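Local coordinates for protein putative triphosphoribosyl-dephospho-coA synthase (Archaeoglobus fulgidus DSM 4304, PDB 3H9P) that is of unproven function but probably binds ATP and carries out the triphosphoribosyl-dephospho-CoA synthase reaction, at residues G39-R42 / A43-S47; T90-R93 / D94-V98; E143-I146 / A147-L150; I156-E159 / G160-L164; I202-W205 / A206-A209. All coordinates share one frame; numbering follows the deposited sequence.

Contact 1. Residues G39-R42 / A43-S47; sequences GVLR and AVKES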
loop_
_atom_site.group_PDB
_atom_site.type_symbol
_atom_site.label_atom_id
_atom_site.label_comp_id
_atom_site.label_asym_id
_atom_site.label_seq_id
_atom_site.Cartn_x
_atom_site.Cartn_y
_atom_site.Cartn_z
ATOM N N GLY A 39 4.676 22.743 4.971
ATOM C CA GLY A 39 3.914 22.796 6.210
ATOM C C GLY A 39 3.870 21.484 6.968
ATOM O O GLY A 39 4.127 21.442 8.191
ATOM N N VAL A 40 3.560 20.406 6.242
ATOM C CA VAL A 40 3.470 19.074 6.849
ATOM C C VAL A 40 4.845 18.717 7.348
ATOM O O VAL A 40 4.984 18.326 8.487
ATOM C CB VAL A 40 2.967 18.000 5.843
ATOM C CG1 VAL A 40 2.950 16.572 6.461
ATOM C CG2 VAL A 40 1.608 18.383 5.282
ATOM N N LEU A 41 5.860 18.957 6.527
ATOM C CA LEU A 41 7.239 18.640 6.883
ATOM C C LEU A 41 7.786 19.392 8.112
ATOM O O LEU A 41 8.451 18.803 8.968
ATOM C CB LEU A 41 8.162 18.794 5.659
ATOM C CG LEU A 41 9.664 18.560 5.853
ATOM C CD1 LEU A 41 9.964 17.109 6.155
ATOM C CD2 LEU A 41 10.493 19.020 4.639
ATOM N N ARG A 42 7.483 20.688 8.193
ATOM C CA ARG A 42 7.819 21.513 9.346
ATOM C C ARG A 42 7.066 21.042 10.579
ATOM O O ARG A 42 7.667 20.862 11.655
ATOM C CB ARG A 42 7.513 22.979 9.052
ATOM C CG ARG A 42 8.762 23.724 8.520
ATOM C CD ARG A 42 8.493 24.736 7.399
ATOM N NE ARG A 42 9.744 25.170 6.784
ATOM C CZ ARG A 42 10.459 26.237 7.162
ATOM N NH1 ARG A 42 10.050 27.013 8.160
ATOM N NH2 ARG A 42 11.596 26.533 6.529
ATOM N N ALA A 43 5.769 20.816 10.432
ATOM C CA ALA A 43 4.974 20.336 11.556
ATOM C C ALA A 43 5.600 19.085 12.115
ATOM O O ALA A 43 5.740 18.950 13.325
ATOM C CB ALA A 43 3.491 20.089 11.157
ATOM N N VAL A 44 5.995 18.181 11.226
ATOM C CA VAL A 44 6.540 16.899 11.660
ATOM C C VAL A 44 7.877 17.082 12.346
ATOM O O VAL A 44 8.110 16.519 13.415
ATOM C CB VAL A 44 6.666 15.875 10.480
ATOM C CG1 VAL A 44 7.462 14.651 10.904
ATOM C CG2 VAL A 44 5.302 15.478 9.979
ATOM N N LYS A 45 8.775 17.846 11.722
ATOM C CA LYS A 45 10.070 18.089 12.347
ATOM C C LYS A 45 9.859 18.770 13.699
ATOM O O LYS A 45 10.498 18.417 14.687
ATOM C CB LYS A 45 10.960 18.923 11.445
ATOM C CG LYS A 45 11.460 18.186 10.214
ATOM C CD LYS A 45 12.402 19.071 9.415
ATOM C CE LYS A 45 12.877 18.398 8.158
ATOM N NZ LYS A 45 14.077 19.095 7.608
ATOM N N GLU A 46 8.914 19.696 13.766
ATOM C CA GLU A 46 8.766 20.511 14.969
ATOM C C GLU A 46 8.309 19.733 16.180
ATOM O O GLU A 46 8.982 19.725 17.202
ATOM C CB GLU A 46 7.846 21.713 14.733
ATOM C CG GLU A 46 8.610 22.943 14.354
ATOM C CD GLU A 46 7.749 24.188 14.233
ATOM O OE1 GLU A 46 6.697 24.305 14.934
ATOM O OE2 GLU A 46 8.157 25.068 13.426
ATOM N N SER A 47 7.156 19.085 16.059
ATOM C CA SER A 47 6.560 18.411 17.188
ATOM C C SER A 47 7.320 17.119 17.539
ATOM O O SER A 47 6.859 16.313 18.353
ATOM C CB SER A 47 5.102 18.131 16.892
ATOM O OG SER A 47 5.012 17.266 15.792
#

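Contact 2. Residues T90-R93 / D94-V98; sequences TDFR and DSLSV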
loop_
_atom_site.group_PDB
_atom_site.type_symbol
_atom_site.label_atom_id
_atom_site.label_comp_id
_atom_site.label_asym_id
_atom_site.label_seq_id
_atom_site.Cartn_x
_atom_site.Cartn_y
_atom_site.Cartn_z
ATOM N N THR A 90 -1.463 22.296 -5.703
ATOM C CA THR A 90 -0.117 21.999 -5.200
ATOM C C THR A 90 0.714 21.559 -6.391
ATOM O O THR A 90 0.181 21.437 -7.480
ATOM C CB THR A 90 -0.108 20.845 -4.167
ATOM O OG1 THR A 90 -0.782 19.705 -4.727
ATOM C CG2 THR A 90 -0.780 21.284 -2.859
ATOM N N ASP A 91 2.012 21.345 -6.206
ATOM C CA ASP A 91 2.834 20.734 -7.267
ATOM C C ASP A 91 3.629 19.532 -6.700
ATOM O O ASP A 91 3.383 19.112 -5.549
ATOM C CB ASP A 91 3.722 21.777 -7.938
ATOM C CG ASP A 91 4.808 22.272 -7.036
ATOM O OD1 ASP A 91 4.946 21.732 -5.918
ATOM O OD2 ASP A 91 5.525 23.215 -7.429
ATOM N N PHE A 92 4.560 18.991 -7.486
ATOM C CA PHE A 92 5.253 17.734 -7.130
ATOM C C PHE A 92 6.174 17.923 -5.942
ATOM O O PHE A 92 6.412 16.992 -5.175
ATOM C CB PHE A 92 6.010 17.106 -8.321
ATOM C CG PHE A 92 7.273 17.848 -8.711
ATOM C CD1 PHE A 92 7.259 18.753 -9.750
ATOM C CD2 PHE A 92 8.468 17.630 -8.040
ATOM C CE1 PHE A 92 8.430 19.442 -10.131
ATOM C CE2 PHE A 92 9.621 18.306 -8.402
ATOM C CZ PHE A 92 9.606 19.216 -9.453
ATOM N N ARG A 93 6.661 19.143 -5.757
ATOM C CA ARG A 93 7.474 19.437 -4.595
ATOM C C ARG A 93 6.691 19.257 -3.304
ATOM O O ARG A 93 7.267 18.864 -2.287
ATOM C CB ARG A 93 8.038 20.832 -4.681
ATOM C CG ARG A 93 8.912 21.039 -5.896
ATOM C CD ARG A 93 9.838 22.181 -5.665
ATOM N NE ARG A 93 10.970 22.124 -6.585
ATOM C CZ ARG A 93 11.970 22.998 -6.584
ATOM N NH1 ARG A 93 11.968 24.009 -5.707
ATOM N NH2 ARG A 93 12.962 22.861 -7.455
ATOM N N ASP A 94 5.384 19.494 -3.333
ATOM C CA ASP A 94 4.570 19.237 -2.131
ATOM C C ASP A 94 4.506 17.754 -1.795
ATOM O O ASP A 94 4.574 17.351 -0.635
ATOM C CB ASP A 94 3.156 19.785 -2.296
ATOM C CG ASP A 94 3.135 21.286 -2.340
ATOM O OD1 ASP A 94 3.435 21.868 -1.260
ATOM O OD2 ASP A 94 2.873 21.872 -3.449
ATOM N N SER A 95 4.367 16.946 -2.831
ATOM C CA SER A 95 4.442 15.493 -2.709
ATOM C C SER A 95 5.743 15.002 -2.115
ATOM O O SER A 95 5.735 14.149 -1.238
ATOM C CB SER A 95 4.270 14.884 -4.089
ATOM O OG SER A 95 2.911 14.949 -4.411
ATOM N N LEU A 96 6.843 15.573 -2.601
ATOM C CA LEU A 96 8.191 15.230 -2.168
ATOM C C LEU A 96 8.413 15.599 -0.685
ATOM O O LEU A 96 8.941 14.798 0.086
ATOM C CB LEU A 96 9.239 15.925 -3.085
ATOM C CG LEU A 96 9.379 15.395 -4.520
ATOM C CD1 LEU A 96 10.411 16.178 -5.380
ATOM C CD2 LEU A 96 9.750 13.910 -4.522
ATOM N N SER A 97 8.013 16.814 -0.302
ATOM C CA SER A 97 8.005 17.209 1.100
ATOM C C SER A 97 7.137 16.270 1.930
ATOM O O SER A 97 7.545 15.818 2.996
ATOM C CB SER A 97 7.458 18.613 1.253
ATOM O OG SER A 97 8.369 19.537 0.723
ATOM N N VAL A 98 5.952 15.953 1.437
ATOM C CA VAL A 98 5.121 15.081 2.222
ATOM C C VAL A 98 5.784 13.707 2.412
ATOM O O VAL A 98 5.783 13.171 3.530
ATOM C CB VAL A 98 3.701 14.988 1.654
ATOM C CG1 VAL A 98 2.910 13.854 2.299
ATOM C CG2 VAL A 98 2.979 16.315 1.884
#

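Contact 3. Residues E143-I146 / A147-L150; sequences ENLI and AREL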
loop_
_atom_site.group_PDB
_atom_site.type_symbol
_atom_site.label_atom_id
_atom_site.label_comp_id
_atom_site.label_asym_id
_atom_site.label_seq_id
_atom_site.Cartn_x
_atom_site.Cartn_y
_atom_site.Cartn_z
ATOM N N GLU A 143 -8.528 1.779 1.128
ATOM C CA GLU A 143 -8.427 1.684 2.591
ATOM C C GLU A 143 -7.756 2.887 3.227
ATOM O O GLU A 143 -7.866 3.096 4.443
ATOM C CB GLU A 143 -7.661 0.432 3.034
ATOM C CG GLU A 143 -6.156 0.497 2.770
ATOM C CD GLU A 143 -5.763 -0.271 1.508
ATOM O OE1 GLU A 143 -6.664 -0.581 0.665
ATOM O OE2 GLU A 143 -4.554 -0.594 1.370
ATOM N N ASN A 144 -7.017 3.639 2.416
ATOM C CA ASN A 144 -6.285 4.813 2.893
ATOM C C ASN A 144 -7.237 6.004 3.151
ATOM O O ASN A 144 -7.565 6.783 2.249
ATOM C CB ASN A 144 -5.166 5.161 1.892
ATOM C CG ASN A 144 -4.193 6.192 2.427
ATOM O OD1 ASN A 144 -4.526 6.982 3.307
ATOM N ND2 ASN A 144 -2.997 6.224 1.857
ATOM N N LEU A 145 -7.677 6.127 4.389
ATOM C CA LEU A 145 -8.666 7.141 4.796
ATOM C C LEU A 145 -8.185 8.593 4.665
ATOM O O LEU A 145 -8.942 9.479 4.265
ATOM C CB LEU A 145 -9.177 6.845 6.225
ATOM C CG LEU A 145 -9.795 5.470 6.547
ATOM C CD1 LEU A 145 -10.130 5.384 8.034
ATOM C CD2 LEU A 145 -11.054 5.141 5.733
ATOM N N ILE A 146 -6.916 8.857 4.939
ATOM C CA ILE A 146 -6.437 10.248 4.900
ATOM C C ILE A 146 -6.359 10.716 3.451
ATOM O O ILE A 146 -6.728 11.869 3.147
ATOM C CB ILE A 146 -5.093 10.416 5.671
ATOM C CG1 ILE A 146 -5.357 10.367 7.175
ATOM C CG2 ILE A 146 -4.305 11.711 5.291
ATOM C CD1 ILE A 146 -4.128 9.870 7.991
ATOM N N ALA A 147 -5.910 9.808 2.572
ATOM C CA ALA A 147 -5.772 10.071 1.113
ATOM C C ALA A 147 -7.105 10.480 0.494
ATOM O O ALA A 147 -7.226 11.442 -0.261
ATOM C CB ALA A 147 -5.242 8.804 0.407
ATOM N N ARG A 148 -8.099 9.691 0.854
ATOM C CA ARG A 148 -9.496 9.861 0.494
ATOM C C ARG A 148 -10.122 11.179 1.008
ATOM O O ARG A 148 -10.877 11.810 0.283
ATOM C CB ARG A 148 -10.192 8.625 1.039
ATOM C CG ARG A 148 -11.679 8.651 1.285
ATOM C CD ARG A 148 -12.045 7.222 1.177
ATOM N NE ARG A 148 -12.928 6.756 2.215
ATOM C CZ ARG A 148 -13.004 5.489 2.579
ATOM N NH1 ARG A 148 -12.199 4.586 2.021
ATOM N NH2 ARG A 148 -13.868 5.135 3.515
ATOM N N GLU A 149 -9.806 11.591 2.236
ATOM C CA GLU A 149 -10.098 12.954 2.720
ATOM C C GLU A 149 -9.398 14.044 1.883
ATOM O O GLU A 149 -9.940 15.140 1.665
ATOM C CB GLU A 149 -9.623 13.121 4.181
ATOM C CG GLU A 149 -10.411 12.306 5.176
ATOM C CD GLU A 149 -11.822 12.825 5.346
ATOM O OE1 GLU A 149 -12.033 13.796 6.095
ATOM O OE2 GLU A 149 -12.718 12.274 4.711
ATOM N N LEU A 150 -8.163 13.778 1.470
ATOM C CA LEU A 150 -7.435 14.801 0.761
ATOM C C LEU A 150 -8.017 14.961 -0.634
ATOM O O LEU A 150 -7.910 16.046 -1.232
ATOM C CB LEU A 150 -5.924 14.515 0.741
ATOM C CG LEU A 150 -5.150 15.332 1.821
ATOM C CD1 LEU A 150 -5.554 14.933 3.200
ATOM C CD2 LEU A 150 -3.630 15.240 1.675
#

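Contact 4. Residues I156-E159 / G160-L164; sequences ISIE and GAKFL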
loop_
_atom_site.group_PDB
_atom_site.type_symbol
_atom_site.label_atom_id
_atom_site.label_comp_id
_atom_site.label_asym_id
_atom_site.label_seq_id
_atom_site.Cartn_x
_atom_site.Cartn_y
_atom_site.Cartn_z
ATOM N N ILE A 156 -15.107 12.615 5.763
ATOM C CA ILE A 156 -15.114 12.075 7.119
ATOM C C ILE A 156 -14.983 13.158 8.209
ATOM O O ILE A 156 -15.702 13.150 9.194
ATOM C CB ILE A 156 -14.043 10.981 7.275
ATOM C CG1 ILE A 156 -14.358 9.848 6.279
ATOM C CG2 ILE A 156 -14.034 10.455 8.694
ATOM C CD1 ILE A 156 -13.140 8.948 5.854
ATOM N N SER A 157 -14.118 14.130 7.999
ATOM C CA SER A 157 -13.903 15.173 8.969
ATOM C C SER A 157 -15.141 16.029 9.210
ATOM O O SER A 157 -15.438 16.391 10.353
ATOM C CB SER A 157 -12.723 16.057 8.513
ATOM O OG SER A 157 -11.563 15.242 8.395
ATOM N N ILE A 158 -15.825 16.369 8.126
ATOM C CA ILE A 158 -17.100 17.116 8.142
ATOM C C ILE A 158 -18.204 16.369 8.888
ATOM O O ILE A 158 -18.889 16.954 9.729
ATOM C CB ILE A 158 -17.592 17.423 6.690
ATOM C CG1 ILE A 158 -16.643 18.423 6.043
ATOM C CG2 ILE A 158 -19.068 17.957 6.656
ATOM C CD1 ILE A 158 -16.740 18.468 4.532
ATOM N N GLU A 159 -18.336 15.082 8.604
ATOM C CA GLU A 159 -19.301 14.211 9.287
ATOM C C GLU A 159 -18.959 14.131 10.774
ATOM O O GLU A 159 -19.849 14.187 11.622
ATOM C CB GLU A 159 -19.324 12.798 8.636
ATOM C CG GLU A 159 -19.925 11.716 9.507
ATOM C CD GLU A 159 -19.554 10.294 9.093
ATOM O OE1 GLU A 159 -18.670 10.085 8.202
ATOM O OE2 GLU A 159 -20.155 9.354 9.685
ATOM N N GLY A 160 -17.673 14.005 11.088
ATOM C CA GLY A 160 -17.223 14.054 12.473
ATOM C C GLY A 160 -17.535 15.419 13.103
ATOM O O GLY A 160 -17.975 15.477 14.274
ATOM N N ALA A 161 -17.366 16.505 12.334
ATOM C CA ALA A 161 -17.631 17.827 12.884
ATOM C C ALA A 161 -19.126 17.988 13.235
ATOM O O ALA A 161 -19.496 18.423 14.335
ATOM C CB ALA A 161 -17.178 18.902 11.925
ATOM N N LYS A 162 -19.980 17.594 12.305
ATOM C CA LYS A 162 -21.410 17.574 12.553
ATOM C C LYS A 162 -21.775 16.707 13.776
ATOM O O LYS A 162 -22.657 17.070 14.543
ATOM C CB LYS A 162 -22.133 17.103 11.310
ATOM C CG LYS A 162 -21.958 18.012 10.094
ATOM C CD LYS A 162 -22.753 17.452 8.893
ATOM C CE LYS A 162 -22.952 18.501 7.818
ATOM N NZ LYS A 162 -23.159 17.906 6.454
ATOM N N PHE A 163 -21.084 15.588 13.975
ATOM C CA PHE A 163 -21.339 14.739 15.127
ATOM C C PHE A 163 -21.102 15.533 16.425
ATOM O O PHE A 163 -21.970 15.576 17.311
ATOM C CB PHE A 163 -20.429 13.520 15.042
ATOM C CG PHE A 163 -20.680 12.445 16.090
ATOM C CD1 PHE A 163 -21.490 11.351 15.801
ATOM C CD2 PHE A 163 -20.024 12.486 17.315
ATOM C CE1 PHE A 163 -21.690 10.328 16.741
ATOM C CE2 PHE A 163 -20.215 11.487 18.272
ATOM C CZ PHE A 163 -21.043 10.392 17.984
ATOM N N LEU A 164 -19.929 16.164 16.517
ATOM C CA LEU A 164 -19.525 16.993 17.668
ATOM C C LEU A 164 -20.481 18.131 17.910
ATOM O O LEU A 164 -20.929 18.346 19.048
ATOM C CB LEU A 164 -18.118 17.569 17.471
ATOM C CG LEU A 164 -16.927 16.599 17.529
ATOM C CD1 LEU A 164 -15.639 17.263 16.977
ATOM C CD2 LEU A 164 -16.706 15.947 18.957
#

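Contact 5. Residues I202-W205 / A206-A209; sequences ITEW and AEKA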
loop_
_atom_site.group_PDB
_atom_site.type_symbol
_atom_site.label_atom_id
_atom_site.label_comp_id
_atom_site.label_asym_id
_atom_site.label_seq_id
_atom_site.Cartn_x
_atom_site.Cartn_y
_atom_site.Cartn_z
ATOM N N ILE A 202 -11.900 -4.664 15.074
ATOM C CA ILE A 202 -11.920 -3.470 15.922
ATOM C C ILE A 202 -13.217 -2.739 15.752
ATOM O O ILE A 202 -13.819 -2.310 16.723
ATOM C CB ILE A 202 -10.760 -2.498 15.575
ATOM C CG1 ILE A 202 -9.408 -3.198 15.730
ATOM C CG2 ILE A 202 -10.797 -1.197 16.454
ATOM C CD1 ILE A 202 -9.212 -3.777 17.066
ATOM N N THR A 203 -13.659 -2.580 14.510
ATOM C CA THR A 203 -14.911 -1.885 14.296
ATOM C C THR A 203 -16.017 -2.609 15.059
ATOM O O THR A 203 -16.810 -1.962 15.739
ATOM C CB THR A 203 -15.246 -1.704 12.834
ATOM O OG1 THR A 203 -15.517 -2.977 12.272
ATOM C CG2 THR A 203 -14.075 -1.052 12.098
ATOM N N GLU A 204 -16.011 -3.942 15.030
ATOM C CA GLU A 204 -17.058 -4.720 15.723
ATOM C C GLU A 204 -16.950 -4.635 17.238
ATOM O O GLU A 204 -17.985 -4.624 17.937
ATOM C CB GLU A 204 -17.085 -6.176 15.258
ATOM C CG GLU A 204 -17.417 -6.275 13.781
ATOM C CD GLU A 204 -17.154 -7.642 13.175
ATOM O OE1 GLU A 204 -16.401 -8.425 13.785
ATOM O OE2 GLU A 204 -17.698 -7.928 12.078
ATOM N N TRP A 205 -15.709 -4.593 17.739
ATOM C CA TRP A 205 -15.496 -4.478 19.182
ATOM C C TRP A 205 -15.829 -3.073 19.601
ATOM O O TRP A 205 -16.446 -2.865 20.649
ATOM C CB TRP A 205 -14.058 -4.792 19.589
ATOM C CG TRP A 205 -13.614 -6.190 19.258
ATOM C CD1 TRP A 205 -14.406 -7.305 19.146
ATOM C CD2 TRP A 205 -12.276 -6.622 19.003
ATOM N NE1 TRP A 205 -13.642 -8.396 18.817
ATOM C CE2 TRP A 205 -12.330 -8.008 18.728
ATOM C CE3 TRP A 205 -11.034 -5.979 18.988
ATOM C CZ2 TRP A 205 -11.176 -8.767 18.447
ATOM C CZ3 TRP A 205 -9.898 -6.723 18.683
ATOM C CH2 TRP A 205 -9.977 -8.101 18.415
ATOM N N ALA A 206 -15.442 -2.100 18.766
ATOM C CA ALA A 206 -15.761 -0.705 19.064
ATOM C C ALA A 206 -17.260 -0.519 19.186
ATOM O O ALA A 206 -17.700 0.133 20.114
ATOM C CB ALA A 206 -15.154 0.289 18.031
ATOM N N GLU A 207 -18.048 -1.087 18.276
ATOM C CA GLU A 207 -19.488 -0.775 18.291
ATOM C C GLU A 207 -20.162 -1.422 19.496
ATOM O O GLU A 207 -21.266 -1.078 19.851
ATOM C CB GLU A 207 -20.200 -1.146 16.982
ATOM C CG GLU A 207 -20.195 -2.609 16.647
ATOM C CD GLU A 207 -20.833 -2.916 15.293
ATOM O OE1 GLU A 207 -21.316 -1.976 14.617
ATOM O OE2 GLU A 207 -20.883 -4.116 14.922
ATOM N N LYS A 208 -19.470 -2.355 20.129
ATOM C CA LYS A 208 -20.053 -3.021 21.273
ATOM C C LYS A 208 -19.415 -2.524 22.554
ATOM O O LYS A 208 -19.835 -2.917 23.647
ATOM C CB LYS A 208 -19.977 -4.554 21.120
ATOM C CG LYS A 208 -21.052 -5.089 20.176
ATOM C CD LYS A 208 -21.035 -6.609 20.003
ATOM C CE LYS A 208 -20.086 -7.034 18.874
ATOM N NZ LYS A 208 -20.435 -6.408 17.544
ATOM N N ALA A 209 -18.412 -1.653 22.427
ATOM C CA ALA A 209 -17.818 -1.028 23.613
ATOM C C ALA A 209 -18.520 0.297 23.941
ATOM O O ALA A 209 -18.178 1.357 23.377
ATOM C CB ALA A 209 -16.305 -0.834 23.456
#

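Contact 1. Residues G39-R42 / A43-S47
Leu41 and Lys45 meet one turn apart on the closing turns of helix 36-46, a stretch where alpha-helical geometry persists until Ser47. The backbone interactions are regular: Ala43, Val44, Lys45 and Glu46 each give their N-H to the carbonyl four residues earlier, from Gly39 to Arg42 in turn, and the bond from Glu46 N to Arg42 O measures 2.7 Å.

The apolar contacts follow the same spacing. Leu41 has CG anti to its own N (chi1 177°), and from there its CD1 lies 3.8 Å from CE of Lys45, whose extended chain crosses the leucine at a slant. Beside them, Val40 CG1 and Val44 CG2 approach more loosely, at 4.4 Å; both valines also pack on Ala101 of helix 92-105.

Arg42 and Glu46 turn to partners outside this stretch. Arg42 makes a salt bridge through NH1 with Glu29, while Glu46 OE1 accepts from Ala26 N, so the two side chains tie this helix to helix 24-33.

At the helix end Ala43 O is gripped twice by one residue. Ser47 N and Ser47 OG arrive from opposite faces of the carbonyl plane, with OG 3.1 Å from Ala43 O.

Contact 2. Residues T90-R93 / D94-V98
Phe92 O and Arg93 O accept from Leu96 N and Ser97 N, setting the first turn of helix 92-105, and Asp91 stands at its N-cap. Asp91 and Asp94 form a capping box. The stronger arm runs from Asp91 N to Asp94 OD2 at 2.9 Å, nearly straight at 165°, and uses the anti lone pair of that oxygen. The return arm is weak, with Asp94 N 3.4 Å from Asp91 OD1; Arg93 N also gives that oxygen a weak bond. The box brings two carboxylates close, Asp91 OD1 lying 3.2 Å from Asp94 OD2 with their planes turned 44° apart. The N-H groups of the helix start probably ease this like-charge approach. Thr90 closes over the same group, its CB 3.2 Å from Asp94 OD2. A leucine in place of Asp94 would probably leave Asp91 N and Gly37 N without their acceptors and weaken the start of the helix.

Phe92 CG sits between the backbone N and the carbonyl carbon (chi1 73°), and the ring then runs alongside Leu96. Leu96 CD1 meets the ring edge in its plane, 3.6 Å from Phe92 CD2.

Through Asp94 OD1 the cap is bonded to Gly37 N in the first turn of helix 36-46. Phe92 and Ser95 pack on Ile126 of helix 118-129, Ser95 also reaches Leu133 of helix 133-138, and Val98 rests on Phe58 and Leu62 of helix 58-68.

Contact 3. Residues E143-I146 / A147-L150
Asn144 caps the start of helix 145-151 by accepting from Ala147 N, with OD1 3.2 Å away. The N-H is well aimed, yet it approaches 59° out of the amide carbonyl plane and so misses the lone pairs. With CG anti to the backbone N (chi1 -169°), the amide also lies against the methyl of Ala147, which is 3.5 Å from Asn144 CG. An alanine at Asn144 is likely to leave Ala147 N without this cap and its methyl without the amide cover.

Leu145, Ala147, Glu149 and Leu150 are buried and make up the tighter part. Leu150 CD1 comes 3.3 Å from Ile146 O, and the two side chains run side by side, Ile146 CG2 being 4.0 Å from that methyl. The Glu149 carboxylate is satisfied by Ile156 N and Ser157 OG.

Arg148, only partly exposed, marks the less enclosed side. Its guanidinium has CD2 of Leu145 over one face, 3.6 Å from NH2 and displaced toward the rim; the side chain also touches Phe185, and NH1 has a long, weak ion pair with Glu142.

Helix 58-68 receives Ile146, Glu149 and Leu150 on Leu62 and Leu63. Helix 230-246 meets Leu145, Ile146 and Glu149, and Met137 of helix 133-138 covers Ala147 and Leu150.

Contact 4. Residues I156-E159 / G160-L164
Ile158 CG2 stands anti to its backbone N (chi1 -68°, measured to CG1), and Lys162 CG stands anti to its own carbonyl carbon (chi1 -63°), a combination that sends both side chains the same way from successive turns of helix 155-167. The lysine then stays extended and lies alongside the isoleucine. Its CE comes 4.1 Å from Ile158 CG2, and the ammonium end is just as near that methyl, so the contact is loose, shared by CE and NZ against one methyl.

The segment is an uninterrupted alpha-helix. Gly160, Ala161, Lys162 and Phe163 bond in order to the carbonyls of Ile156, Ser157, Ile158 and Glu159. The bond from Lys162 N to Ile158 O is 2.9 Å long and nearly straight, at 173°, and Lys162 CG is 3.3 Å from the same oxygen. Ser157 O takes a second donor from outside, Ser239 OG of helix 230-246, in addition to Ala161 N.

Different faces of the helix serve different neighbours. Ile158 and Ala161 pack on Met76 of helix 76-88 and on Leu242 of helix 230-246. On another face Glu159 forms a salt bridge with Lys184 and the ring of Phe163 stacks with His180, joining this helix to helix 171-182 and the loop beyond it. Ser157 OG is bonded to Ser238 OG, again on helix 230-246.

The methyl of Ala161 lies 3.4 Å from Ser157 O and equally near Ile158 O.

Contact 5. Residues I202-W205 / A206-A209
The C-terminal turns of helix 196-208 hold this contact, in which Lys208 folds back onto the carbonyl of Glu204. The lysine chain bends at its last two torsions (chi3 -88°, chi4 -58°), and this brings NZ to 3.1 Å from Glu204 O. The ammonium thus takes up a carbonyl that Lys208 N reaches only weakly, at 3.5 Å. The same ammonium makes a salt bridge with Glu207 OE2, 3.5 Å away, so one charge serves both a backbone oxygen and a neighbouring carboxylate.

The backbone bonding changes along the segment. Ala206 N still bonds four residues back, 2.6 Å from Ile202 O. Glu207 N does the same with Thr203 O. Lys208 N, besides its weak bond to Glu204 O, bonds to Trp205 O, three residues back, at 3.1 Å and from 66° out of the carbonyl plane; Ala209 N likewise bonds to Ala206 O. The regular four-residue pattern thus gives way to three-residue bonds here.

Ala206 presents its CB methyl 3.2 Å from Ile202 O. Glu207 CG, for its part, rests 3.3 Å from Glu204 O.

Ile202 and Trp205 pack against helix 212-225, on Leu222 and on Leu218 and Lys221, and the indole also meets Tyr198 edge-to-face. Ile202 and Ala206 touch Leu182 of helix 171-182, while Arg215 NE of helix 212-225 bonds to Ala209 O.

How the contacts relate
The five contacts are local turns on separate helices of an all-helical chain, numbered in sequence order. Contacts 1 and 2 touch directly, Leu41 and Val40 packing on Ser97 and Val98, with centres about 14 Å apart. Contacts 3 and 4 occupy consecutive helices, 145-151 and 155-167, and are tied by the Glu149 carboxylate; their centres are about 15 Å apart. Contact 5 lies farther out, its centre about 37 Å from that of contact 2, on the other side of the chain's centre. Helix 58-68 packs on contacts 1, 2 and 3, helix 230-246 on contacts 3 and 4, and helix 171-182 on contacts 4 and 5, so these three helices connect the five in series.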